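Local coordinates for protein ArCE4A (Arthrobacter sp. AW19M34-1, PDB 5LGC) that probably removes acetyl groups from N-acetylglucosamine units of chitin-like saccharides, as a NodB-homology polysaccharide deacetylase, at residues 28-33 with 54-59; 81-86 with 98-103; 118-123 with 137-142. All coordinates share one frame; numbering follows the deposited sequence.

How the contacts relate
The three contacts come one after another along the chain, all in the NodB homology region. Contact 1 lies near the middle of the molecule. It pairs strands 26-32 and 54-57 of the parallel sheet. Contact 2 starts at the end of strand 78-81, the next strand of that sheet, and backs its exit loop with helix 94-112. Contact 3 joins the loop after that helix to short strand 138-139. The centre of contact 1 is about 13 Å from that of contact 2 and about 10 Å from that of contact 3; the centres of contacts 2 and 3 are about 13 Å apart. All three touch one NAG, so they converge on a single sugar site.

Contact 1. Residues 28-33 with 54-59; sequences ALTFDD and TFFVLG. With NAG (2-acetamido-2-deoxy-beta-D-glucopyranose), chain B.
Thr30, Phe31 and Asp32 pair in parallel with Thr54, Phe55 and Phe56. Four backbone hydrogen bonds run alternately between the two strands. Thr54 N donates to Leu29 O, and Phe31 N donates to Thr54 O at 2.8 Å. Phe56 N then reaches Phe31 O at 2.9 Å, and Asp33 N closes the ladder on Phe56 O. A water bridges Leu29 O and Thr54 OG1; OG1 is also hydrogen-bonded to Val200 N.

The apolar contacts fall on both sheet faces. On one, the Phe31 and Phe55 rings run alongside each other, near parallel (24°) but displaced, with little overlap. Phe31 CD2 meets Phe55 CE1 at 3.6 Å. Helix 39-48 touches both rings, as expected in this beta-alpha-beta unit. On the other face, Thr30 CB sits at the edge of the Phe56 ring, 4.0 Å from CE2.

The polar groups gather toward the strand ends. Asp32 has CG anti to its carbonyl carbon (chi1 -76°), which lays the carboxylate alongside Phe56, with OD1 3.5 Å from Phe56 CD2. That same OD1 takes a salt bridge from Arg120. Asp33 OD2 accepts a hydrogen bond from O3 of the chain B NAG, though the modelled 2.4 Å is very short and doubtful in detail. The sequence matches the TFDD motif of this family, whose relatives use these aspartates in catalysis and metal binding. The chemistry implies that regular strand pairing, with aromatic side chains beside it, presents two neighbouring carboxylates to the sugar.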
loop_
_atom_site.group_PDB
_atom_site.type_symbol
_atom_site.label_atom_id
_atom_site.label_comp_id
_atom_site.label_asym_id
_atom_site.label_seq_id
_atom_site.Cartn_x
_atom_site.Cartn_y
_atom_site.Cartn_z
ATOM N N ALA A 28 -2.679 5.726 -7.372
ATOM C CA ALA A 28 -1.974 5.404 -6.137
ATOM C C ALA A 28 -1.095 4.161 -6.291
ATOM O O ALA A 28 -1.599 3.064 -6.531
ATOM C CB ALA A 28 -2.969 5.207 -5.004
ATOM N N LEU A 29 0.217 4.340 -6.154
ATOM C CA LEU A 29 1.159 3.221 -6.126
ATOM C C LEU A 29 1.227 2.651 -4.721
ATOM O O LEU A 29 1.523 3.372 -3.773
ATOM C CB LEU A 29 2.554 3.660 -6.573
ATOM C CG LEU A 29 2.662 4.350 -7.931
ATOM C CD1 LEU A 29 4.116 4.690 -8.241
ATOM C CD2 LEU A 29 2.070 3.467 -9.010
ATOM N N THR A 30 0.939 1.360 -4.579
ATOM C CA THR A 30 0.951 0.740 -3.258
ATOM C C THR A 30 1.903 -0.447 -3.211
ATOM O O THR A 30 2.075 -1.158 -4.198
ATOM C CB THR A 30 -0.453 0.267 -2.834
ATOM O OG1 THR A 30 -0.851 -0.837 -3.654
ATOM C CG2 THR A 30 -1.465 1.397 -2.979
ATOM N N PHE A 31 2.521 -0.650 -2.055
ATOM C CA PHE A 31 3.472 -1.740 -1.874
ATOM C C PHE A 31 3.119 -2.569 -0.654
ATOM O O PHE A 31 2.971 -2.038 0.450
ATOM C CB PHE A 31 4.895 -1.197 -1.746
ATOM C CG PHE A 31 5.331 -0.386 -2.927
ATOM C CD1 PHE A 31 5.863 -1.004 -4.045
ATOM C CD2 PHE A 31 5.183 0.991 -2.933
ATOM C CE1 PHE A 31 6.257 -0.258 -5.146
ATOM C CE2 PHE A 31 5.572 1.738 -4.032
ATOM C CZ PHE A 31 6.111 1.109 -5.139
ATOM N N ASP A 32 2.996 -3.875 -0.854
ATOM C CA ASP A 32 2.615 -4.772 0.229
ATOM C C ASP A 32 3.783 -5.576 0.789
ATOM O O ASP A 32 4.768 -5.826 0.091
ATOM C CB ASP A 32 1.529 -5.736 -0.247
ATOM C CG ASP A 32 0.171 -5.079 -0.347
ATOM O OD1 ASP A 32 0.098 -3.850 -0.550
ATOM O OD2 ASP A 32 -0.831 -5.804 -0.218
ATOM N N ASP A 33 3.645 -5.955 2.061
ATOM C CA ASP A 33 4.445 -7.001 2.712
ATOM C C ASP A 33 5.837 -6.567 3.128
ATOM O O ASP A 33 6.656 -7.393 3.520
ATOM C CB ASP A 33 4.561 -8.238 1.820
ATOM C CG ASP A 33 3.246 -8.960 1.663
ATOM O OD1 ASP A 33 2.353 -8.725 2.501
ATOM O OD2 ASP A 33 3.113 -9.763 0.715
ATOM N N THR A 54 1.965 4.336 -0.926
ATOM C CA THR A 54 1.315 3.765 0.240
ATOM C C THR A 54 1.891 2.387 0.518
ATOM O O THR A 54 1.931 1.528 -0.363
ATOM C CB THR A 54 -0.212 3.671 0.048
ATOM O OG1 THR A 54 -0.715 4.955 -0.334
ATOM C CG2 THR A 54 -0.900 3.227 1.337
ATOM N N PHE A 55 2.352 2.182 1.745
ATOM C CA PHE A 55 2.940 0.907 2.123
ATOM C C PHE A 55 2.027 0.166 3.088
ATOM O O PHE A 55 1.789 0.623 4.206
ATOM C CB PHE A 55 4.324 1.124 2.748
ATOM C CG PHE A 55 5.324 1.734 1.803
ATOM C CD1 PHE A 55 6.131 0.930 1.013
ATOM C CD2 PHE A 55 5.453 3.111 1.699
ATOM C CE1 PHE A 55 7.047 1.484 0.147
ATOM C CE2 PHE A 55 6.368 3.671 0.826
ATOM C CZ PHE A 55 7.167 2.859 0.051
ATOM N N PHE A 56 1.490 -0.966 2.646
ATOM C CA PHE A 56 0.732 -1.828 3.540
ATOM C C PHE A 56 1.693 -2.800 4.198
ATOM O O PHE A 56 2.083 -3.810 3.609
ATOM C CB PHE A 56 -0.381 -2.556 2.788
ATOM C CG PHE A 56 -1.463 -1.639 2.303
ATOM C CD1 PHE A 56 -2.547 -1.339 3.111
ATOM C CD2 PHE A 56 -1.387 -1.059 1.052
ATOM C CE1 PHE A 56 -3.545 -0.490 2.672
ATOM C CE2 PHE A 56 -2.380 -0.205 0.606
ATOM C CZ PHE A 56 -3.458 0.080 1.417
ATOM N N VAL A 57 2.083 -2.472 5.425
ATOM C CA VAL A 57 3.145 -3.193 6.102
ATOM C C VAL A 57 2.637 -4.350 6.952
ATOM O O VAL A 57 1.546 -4.306 7.523
ATOM C CB VAL A 57 3.975 -2.251 6.992
ATOM C CG1 VAL A 57 4.699 -1.226 6.132
ATOM C CG2 VAL A 57 3.092 -1.559 8.016
ATOM N N LEU A 58 3.452 -5.393 7.001
ATOM C CA LEU A 58 3.225 -6.535 7.871
ATOM C C LEU A 58 3.681 -6.224 9.287
ATOM O O LEU A 58 4.831 -5.836 9.493
ATOM C CB LEU A 58 3.978 -7.758 7.357
ATOM C CG LEU A 58 3.409 -8.667 6.274
ATOM C CD1 LEU A 58 4.258 -9.927 6.221
ATOM C CD2 LEU A 58 1.950 -9.005 6.541
ATOM N N GLY A 59 2.794 -6.418 10.259
ATOM C CA GLY A 59 3.115 -6.159 11.652
ATOM C C GLY A 59 4.416 -6.796 12.115
ATOM O O GLY A 59 5.210 -6.163 12.808
HETATM C C1 NAG B . -0.724 -12.571 -2.911
HETATM C C2 NAG B . -0.481 -11.942 -1.627
HETATM C C3 NAG B . 1.053 -11.815 -1.527
HETATM C C4 NAG B . 1.572 -13.218 -1.431
HETATM C C5 NAG B . 1.140 -13.963 -2.701
HETATM C C6 NAG B . 1.659 -15.402 -2.617
HETATM C C7 NAG B . -1.379 -9.800 -0.713
HETATM C C8 NAG B . -1.969 -8.459 -1.142
HETATM N N2 NAG B . -1.064 -10.597 -1.735
HETATM O O3 NAG B . 1.434 -11.064 -0.375
HETATM O O4 NAG B . 3.008 -13.199 -1.386
HETATM O O5 NAG B . -0.290 -13.970 -2.829
HETATM O O6 NAG B . 1.118 -16.043 -1.456
HETATM O O7 NAG B . -1.411 -10.162 0.458
HETATM O O HOH W 1 -0.010 5.453 -2.770
#

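Contact 2. Residues 81-86 with 98-103; sequences SHTFDH and EHEVQW. With NAG (2-acetamido-2-deoxy-beta-D-glucopyranose), chain B.
The loop after strand 78-81 carries the His-Thr-x-x-His motif of NodB-homology deacetylases, and Glu100 of helix 94-112 grips its middle, at Thr83, Phe84 and Asp85. One carboxylate oxygen, Glu100 OE1, takes two backbone N-H groups. Phe84 N is 2.8 Å from Glu100 OE1, nearly along the C-O axis. Asp85 N reaches the syn lone pair of Glu100 OE1 at 3.3 Å, a longer but straighter bond. The glutamate chain bends at chi2 (-71°) and so brings its carboxylate back over the loop. Thr83 CB also packs on OE1.

The other oxygen, Glu100 OE2, lies 2.7 Å from Asp85 OD1, and the two carboxylate planes are 60° apart. Such closeness suggests that one of these acids holds a proton. Asp85 OD2 has a salt bridge to Lys87, which would offset part of the charge.

The motif's two histidines, His82 and His86, point away from the helix. In relatives this pair binds the catalytic metal. Here His86 NE2 donates to O7 of the chain B NAG, an atom whose position is not certain. Replacing Glu100 with an alanine would probably leave the N-H groups of Phe84 and Asp85 without their shared acceptor and set the loop between the histidines freer to shift.

One turn on from Glu100, Trp103 of the helix meets Phe84 of the loop in a T-shaped pair. The edge of the indole six-membered ring faces the Phe84 ring, with planes at 87° and centroids 5.5 Å apart. Phe84 CD1 also touches Trp103 CB at 3.7 Å. Where strand 78-81 ends, Ser81 OG accepts from Thr83 N in an ST turn. A water 2.6 Å from Ser81 OG donates to Val101 O at 2.7 Å.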
loop_
_atom_site.group_PDB
_atom_site.type_symbol
_atom_site.label_atom_id
_atom_site.label_comp_id
_atom_site.label_asym_id
_atom_site.label_seq_id
_atom_site.Cartn_x
_atom_site.Cartn_y
_atom_site.Cartn_z
ATOM N N SER A 81 -2.201 -0.943 7.125
ATOM C CA SER A 81 -1.967 -2.244 7.740
ATOM C C SER A 81 -2.156 -3.376 6.743
ATOM O O SER A 81 -3.085 -3.346 5.938
ATOM C CB SER A 81 -2.908 -2.438 8.929
ATOM O OG SER A 81 -2.798 -3.749 9.457
ATOM N N HIS A 82 -1.278 -4.376 6.793
ATOM C CA HIS A 82 -1.497 -5.594 6.023
ATOM C C HIS A 82 -1.685 -6.784 6.960
ATOM O O HIS A 82 -1.471 -7.932 6.564
ATOM C CB HIS A 82 -0.343 -5.858 5.054
ATOM C CG HIS A 82 -0.736 -6.699 3.879
ATOM N ND1 HIS A 82 0.152 -7.519 3.214
ATOM C CD2 HIS A 82 -1.930 -6.855 3.255
ATOM C CE1 HIS A 82 -0.478 -8.137 2.228
ATOM N NE2 HIS A 82 -1.742 -7.753 2.234
ATOM N N THR A 83 -2.124 -6.481 8.186
ATOM C CA THR A 83 -2.244 -7.420 9.314
ATOM C C THR A 83 -0.862 -7.827 9.822
ATOM O O THR A 83 0.154 -7.348 9.327
ATOM C CB THR A 83 -3.058 -8.700 8.978
ATOM O OG1 THR A 83 -2.307 -9.538 8.088
ATOM C CG2 THR A 83 -4.417 -8.347 8.354
ATOM N N PHE A 84 -0.822 -8.708 10.816
ATOM C CA PHE A 84 0.435 -8.983 11.494
ATOM C C PHE A 84 1.302 -9.994 10.762
ATOM O O PHE A 84 2.482 -9.752 10.543
ATOM C CB PHE A 84 0.186 -9.464 12.921
ATOM C CG PHE A 84 1.432 -9.513 13.752
ATOM C CD1 PHE A 84 2.009 -8.345 14.225
ATOM C CD2 PHE A 84 2.041 -10.718 14.038
ATOM C CE1 PHE A 84 3.167 -8.380 14.978
ATOM C CE2 PHE A 84 3.198 -10.760 14.791
ATOM C CZ PHE A 84 3.762 -9.591 15.260
ATOM N N ASP A 85 0.728 -11.127 10.381
ATOM C CA ASP A 85 1.520 -12.177 9.756
ATOM C C ASP A 85 0.917 -12.686 8.452
ATOM O O ASP A 85 1.113 -13.848 8.090
ATOM C CB ASP A 85 1.696 -13.340 10.728
ATOM C CG ASP A 85 0.388 -13.772 11.344
ATOM O OD1 ASP A 85 -0.652 -13.618 10.674
ATOM O OD2 ASP A 85 0.396 -14.253 12.495
ATOM N N HIS A 86 0.166 -11.825 7.769
ATOM C CA HIS A 86 -0.329 -12.132 6.429
ATOM C C HIS A 86 -1.280 -13.339 6.392
ATOM O O HIS A 86 -1.275 -14.121 5.437
ATOM C CB HIS A 86 0.862 -12.374 5.500
ATOM C CG HIS A 86 0.541 -12.237 4.048
ATOM N ND1 HIS A 86 0.976 -13.144 3.106
ATOM C CD2 HIS A 86 -0.153 -11.293 3.372
ATOM C CE1 HIS A 86 0.553 -12.769 1.912
ATOM N NE2 HIS A 86 -0.134 -11.648 2.046
ATOM N N GLU A 98 -8.692 -9.627 15.847
ATOM C CA GLU A 98 -8.369 -8.539 16.761
ATOM C C GLU A 98 -6.863 -8.440 16.952
ATOM O O GLU A 98 -6.295 -7.350 16.914
ATOM C CB GLU A 98 -9.062 -8.733 18.112
ATOM C CG GLU A 98 -10.139 -7.699 18.398
ATOM C CD GLU A 98 -10.394 -7.510 19.882
ATOM O OE1 GLU A 98 -11.111 -8.343 20.481
ATOM O OE2 GLU A 98 -9.877 -6.524 20.448
ATOM N N HIS A 99 -6.220 -9.586 17.144
ATOM C CA HIS A 99 -4.770 -9.626 17.293
ATOM C C HIS A 99 -4.078 -9.155 16.021
ATOM O O HIS A 99 -3.114 -8.397 16.085
ATOM C CB HIS A 99 -4.291 -11.035 17.657
ATOM C CG HIS A 99 -4.625 -11.448 19.058
ATOM N ND1 HIS A 99 -5.008 -10.550 20.030
ATOM C CD2 HIS A 99 -4.637 -12.667 19.648
ATOM C CE1 HIS A 99 -5.240 -11.196 21.160
ATOM N NE2 HIS A 99 -5.024 -12.483 20.953
ATOM N N GLU A 100 -4.569 -9.603 14.867
ATOM C CA GLU A 100 -3.971 -9.209 13.593
ATOM C C GLU A 100 -4.011 -7.701 13.423
ATOM O O GLU A 100 -3.031 -7.085 13.000
ATOM C CB GLU A 100 -4.683 -9.872 12.415
ATOM C CG GLU A 100 -4.513 -11.373 12.332
ATOM C CD GLU A 100 -3.118 -11.797 11.931
ATOM O OE1 GLU A 100 -2.334 -10.947 11.458
ATOM O OE2 GLU A 100 -2.807 -12.994 12.088
ATOM N N VAL A 101 -5.154 -7.110 13.753
ATOM C CA VAL A 101 -5.322 -5.671 13.630
ATOM C C VAL A 101 -4.489 -4.919 14.664
ATOM O O VAL A 101 -3.692 -4.052 14.316
ATOM C CB VAL A 101 -6.796 -5.262 13.793
ATOM C CG1 VAL A 101 -6.925 -3.746 13.840
ATOM C CG2 VAL A 101 -7.649 -5.856 12.671
ATOM N N GLN A 102 -4.677 -5.263 15.934
ATOM C CA GLN A 102 -4.130 -4.475 17.032
ATOM C C GLN A 102 -2.613 -4.590 17.183
ATOM O O GLN A 102 -1.947 -3.595 17.465
ATOM C CB GLN A 102 -4.826 -4.862 18.340
ATOM C CG GLN A 102 -6.270 -4.358 18.400
ATOM C CD GLN A 102 -7.099 -5.008 19.493
ATOM O OE1 GLN A 102 -6.564 -5.573 20.448
ATOM N NE2 GLN A 102 -8.421 -4.933 19.353
ATOM N N TRP A 103 -2.065 -5.788 16.994
ATOM C CA TRP A 103 -0.617 -5.970 17.109
ATOM C C TRP A 103 0.108 -5.168 16.048
ATOM O O TRP A 103 1.178 -4.622 16.290
ATOM C CB TRP A 103 -0.234 -7.442 16.993
ATOM C CG TRP A 103 -0.727 -8.259 18.129
ATOM C CD1 TRP A 103 -1.443 -7.816 19.202
ATOM C CD2 TRP A 103 -0.543 -9.664 18.319
ATOM N NE1 TRP A 103 -1.722 -8.861 20.046
ATOM C CE2 TRP A 103 -1.178 -10.006 19.529
ATOM C CE3 TRP A 103 0.096 -10.667 17.585
ATOM C CZ2 TRP A 103 -1.193 -11.307 20.020
ATOM C CZ3 TRP A 103 0.082 -11.955 18.074
ATOM C CH2 TRP A 103 -0.560 -12.265 19.281
HETATM C C1 NAG B . -0.724 -12.571 -2.911
HETATM C C2 NAG B . -0.481 -11.942 -1.627
HETATM C C3 NAG B . 1.053 -11.815 -1.527
HETATM C C4 NAG B . 1.572 -13.218 -1.431
HETATM C C5 NAG B . 1.140 -13.963 -2.701
HETATM C C6 NAG B . 1.659 -15.402 -2.617
HETATM C C7 NAG B . -1.379 -9.800 -0.713
HETATM C C8 NAG B . -1.969 -8.459 -1.142
HETATM N N2 NAG B . -1.064 -10.597 -1.735
HETATM O O3 NAG B . 1.434 -11.064 -0.375
HETATM O O4 NAG B . 3.008 -13.199 -1.386
HETATM O O5 NAG B . -0.290 -13.970 -2.829
HETATM O O6 NAG B . 1.118 -16.043 -1.456
HETATM O O7 NAG B . -1.411 -10.162 0.458
HETATM O O HOH W 2 -3.769 -3.153 11.789
#

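Contact 3. Residues 118-123 with 137-142; sequences ILRPPY and PLVLWD. With NAG (2-acetamido-2-deoxy-beta-D-glucopyranose), chain B; NAG (2-acetamido-2-deoxy-beta-D-glucopyranose), chain C.
Arg120 runs out extended from the backbone (chi1 178°), then bends at chi3 (-80°) and turns its guanidinium onto the carbonyls of Val139 and Leu140. Arg120 NE donates to Val139 O at 3.1 Å, and NH2 donates to Leu140 O at 2.8 Å. Both donors stand above the carbonyl planes rather than on lone pairs. Trp141 comes over one face of the guanidinium with its edge. Trp141 CE3 is 3.6 Å from Arg120 NE, and the two planes are 89° apart, so the groups do not stack. These contacts hold the guanidinium's rotation, while NH1 reaches Asp32 and Thr30.

Before the arginine, the backbones form a single bridge. Leu119 N donates to Pro137 O at 3.1 Å, and Val139 N donates to Leu119 O at 2.8 Å. Ile118 CB packs on Val139 CG2 at 3.7 Å. Pro121 CG touches Leu140 CD1 at 3.8 Å.

Residues 120-123 spell the RPPY motif of this family. At its end Tyr123 N donates a long but straight hydrogen bond to O7 of the chain B NAG. Trp141 CZ2 lies 3.5 Å from C6 of the chain C NAG, which makes the indole part of the sugar site.

The contact packs against strands 54-57 and 168-173: Ile118 and Val139 rest on Phe56, Arg120 and Trp141 on Leu171. Strand 138-139 pairs with strand 214-215.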
loop_
_atom_site.group_PDB
_atom_site.type_symbol
_atom_site.label_atom_id
_atom_site.label_comp_id
_atom_site.label_asym_id
_atom_site.label_seq_id
_atom_site.Cartn_x
_atom_site.Cartn_y
_atom_site.Cartn_z
ATOM N N ILE A 118 -5.823 2.833 7.228
ATOM C CA ILE A 118 -6.384 1.909 6.253
ATOM C C ILE A 118 -5.780 0.519 6.420
ATOM O O ILE A 118 -4.666 0.370 6.927
ATOM C CB ILE A 118 -6.154 2.397 4.805
ATOM C CG1 ILE A 118 -4.667 2.643 4.547
ATOM C CG2 ILE A 118 -6.950 3.663 4.532
ATOM C CD1 ILE A 118 -4.359 3.098 3.129
ATOM N N LEU A 119 -6.528 -0.495 6.002
ATOM C CA LEU A 119 -6.062 -1.877 6.057
ATOM C C LEU A 119 -6.315 -2.563 4.721
ATOM O O LEU A 119 -7.370 -2.379 4.112
ATOM C CB LEU A 119 -6.760 -2.642 7.194
ATOM C CG LEU A 119 -6.281 -4.068 7.495
ATOM C CD1 LEU A 119 -6.401 -4.374 8.979
ATOM C CD2 LEU A 119 -7.059 -5.092 6.684
ATOM N N ARG A 120 -5.346 -3.352 4.265
ATOM C CA ARG A 120 -5.565 -4.218 3.107
ATOM C C ARG A 120 -5.618 -5.672 3.559
ATOM O O ARG A 120 -4.675 -6.174 4.158
ATOM C CB ARG A 120 -4.467 -4.022 2.057
ATOM C CG ARG A 120 -4.583 -4.929 0.830
ATOM C CD ARG A 120 -3.577 -4.527 -0.248
ATOM N NE ARG A 120 -4.014 -3.372 -1.032
ATOM C CZ ARG A 120 -3.206 -2.607 -1.760
ATOM N NH1 ARG A 120 -1.902 -2.848 -1.799
ATOM N NH2 ARG A 120 -3.700 -1.581 -2.442
ATOM N N PRO A 121 -6.741 -6.353 3.292
ATOM C CA PRO A 121 -6.838 -7.763 3.690
ATOM C C PRO A 121 -5.908 -8.657 2.871
ATOM O O PRO A 121 -5.862 -8.529 1.646
ATOM C CB PRO A 121 -8.308 -8.108 3.428
ATOM C CG PRO A 121 -8.773 -7.101 2.417
ATOM C CD PRO A 121 -7.990 -5.843 2.702
ATOM N N PRO A 122 -5.154 -9.537 3.548
ATOM C CA PRO A 122 -4.266 -10.489 2.873
ATOM C C PRO A 122 -5.006 -11.331 1.841
ATOM O O PRO A 122 -6.117 -11.793 2.108
ATOM C CB PRO A 122 -3.747 -11.355 4.025
ATOM C CG PRO A 122 -3.757 -10.427 5.196
ATOM C CD PRO A 122 -5.003 -9.595 5.013
ATOM N N TYR A 123 -4.394 -11.496 0.669
ATOM C CA TYR A 123 -4.956 -12.277 -0.438
ATOM C C TYR A 123 -6.246 -11.669 -0.974
ATOM O O TYR A 123 -6.924 -12.273 -1.801
ATOM C CB TYR A 123 -5.173 -13.731 -0.004
ATOM C CG TYR A 123 -3.973 -14.260 0.743
ATOM C CD1 TYR A 123 -2.776 -14.494 0.080
ATOM C CD2 TYR A 123 -4.017 -14.479 2.115
ATOM C CE1 TYR A 123 -1.661 -14.956 0.758
ATOM C CE2 TYR A 123 -2.905 -14.939 2.802
ATOM C CZ TYR A 123 -1.730 -15.174 2.117
ATOM O OH TYR A 123 -0.619 -15.629 2.791
ATOM N N PRO A 137 -11.128 1.528 6.945
ATOM C CA PRO A 137 -11.527 1.205 5.574
ATOM C C PRO A 137 -10.656 0.099 4.996
ATOM O O PRO A 137 -9.447 0.117 5.192
ATOM C CB PRO A 137 -11.297 2.519 4.822
ATOM C CG PRO A 137 -11.409 3.568 5.860
ATOM C CD PRO A 137 -10.847 2.966 7.111
ATOM N N LEU A 138 -11.263 -0.852 4.295
ATOM C CA LEU A 138 -10.496 -1.881 3.611
ATOM C C LEU A 138 -10.109 -1.391 2.232
ATOM O O LEU A 138 -10.960 -0.959 1.461
ATOM C CB LEU A 138 -11.288 -3.187 3.509
ATOM C CG LEU A 138 -11.232 -4.132 4.706
ATOM C CD1 LEU A 138 -11.949 -3.534 5.908
ATOM C CD2 LEU A 138 -11.840 -5.480 4.327
ATOM N N VAL A 139 -8.821 -1.448 1.924
ATOM C CA VAL A 139 -8.340 -0.976 0.633
ATOM C C VAL A 139 -7.807 -2.131 -0.195
ATOM O O VAL A 139 -6.835 -2.783 0.180
ATOM C CB VAL A 139 -7.231 0.081 0.783
ATOM C CG1 VAL A 139 -6.810 0.586 -0.581
ATOM C CG2 VAL A 139 -7.705 1.231 1.650
ATOM N N LEU A 140 -8.453 -2.384 -1.327
ATOM C CA LEU A 140 -7.997 -3.431 -2.221
ATOM C C LEU A 140 -7.181 -2.796 -3.344
ATOM O O LEU A 140 -6.366 -1.909 -3.093
ATOM C CB LEU A 140 -9.181 -4.237 -2.767
ATOM C CG LEU A 140 -9.885 -5.231 -1.824
ATOM C CD1 LEU A 140 -8.915 -6.268 -1.289
ATOM C CD2 LEU A 140 -10.610 -4.545 -0.671
ATOM N N TRP A 141 -7.401 -3.239 -4.574
ATOM C CA TRP A 141 -6.660 -2.724 -5.721
ATOM C C TRP A 141 -7.470 -2.955 -6.982
ATOM O O TRP A 141 -8.377 -3.787 -6.993
ATOM C CB TRP A 141 -5.297 -3.410 -5.838
ATOM C CG TRP A 141 -5.434 -4.889 -5.925
ATOM C CD1 TRP A 141 -5.612 -5.630 -7.055
ATOM C CD2 TRP A 141 -5.449 -5.812 -4.831
ATOM N NE1 TRP A 141 -5.726 -6.957 -6.736
ATOM C CE2 TRP A 141 -5.628 -7.097 -5.377
ATOM C CE3 TRP A 141 -5.319 -5.677 -3.444
ATOM C CZ2 TRP A 141 -5.684 -8.242 -4.586
ATOM C CZ3 TRP A 141 -5.375 -6.817 -2.659
ATOM C CH2 TRP A 141 -5.555 -8.081 -3.233
ATOM N N ASP A 142 -7.156 -2.238 -8.055
ATOM C CA ASP A 142 -7.833 -2.535 -9.311
ATOM C C ASP A 142 -6.818 -2.932 -10.376
ATOM O O ASP A 142 -7.182 -3.443 -11.432
ATOM C CB ASP A 142 -8.679 -1.351 -9.779
ATOM C CG ASP A 142 -7.842 -0.175 -10.205
ATOM O OD1 ASP A 142 -6.922 0.200 -9.450
ATOM O OD2 ASP A 142 -8.096 0.366 -11.303
HETATM C C1 NAG B . -0.724 -12.571 -2.911
HETATM C C2 NAG B . -0.481 -11.942 -1.627
HETATM C C3 NAG B . 1.053 -11.815 -1.527
HETATM C C4 NAG B . 1.572 -13.218 -1.431
HETATM C C5 NAG B . 1.140 -13.963 -2.701
HETATM C C6 NAG B . 1.659 -15.402 -2.617
HETATM C C7 NAG B . -1.379 -9.800 -0.713
HETATM C C8 NAG B . -1.969 -8.459 -1.142
HETATM N N2 NAG B . -1.064 -10.597 -1.735
HETATM O O3 NAG B . 1.434 -11.064 -0.375
HETATM O O4 NAG B . 3.008 -13.199 -1.386
HETATM O O5 NAG B . -0.290 -13.970 -2.829
HETATM O O6 NAG B . 1.118 -16.043 -1.456
HETATM O O7 NAG B . -1.411 -10.162 0.458
HETATM C C1 NAG C . -4.851 -13.080 -6.117
HETATM C C2 NAG C . -3.950 -14.275 -5.783
HETATM C C3 NAG C . -3.430 -14.084 -4.366
HETATM C C4 NAG C . -2.648 -12.787 -4.329
HETATM C C5 NAG C . -3.598 -11.645 -4.686
HETATM C C6 NAG C . -2.869 -10.302 -4.559
HETATM C C7 NAG C . -5.834 -15.807 -5.177
HETATM C C8 NAG C . -6.451 -17.168 -5.485
HETATM N N2 NAG C . -4.727 -15.526 -5.898
HETATM O O1 NAG C . -5.323 -13.185 -7.463
HETATM O O3 NAG C . -2.563 -15.176 -4.027
HETATM O O4 NAG C . -2.145 -12.553 -3.027
HETATM O O5 NAG C . -4.124 -11.852 -6.014
HETATM O O6 NAG C . -1.741 -10.278 -5.437
HETATM O O7 NAG C . -6.336 -15.083 -4.315
#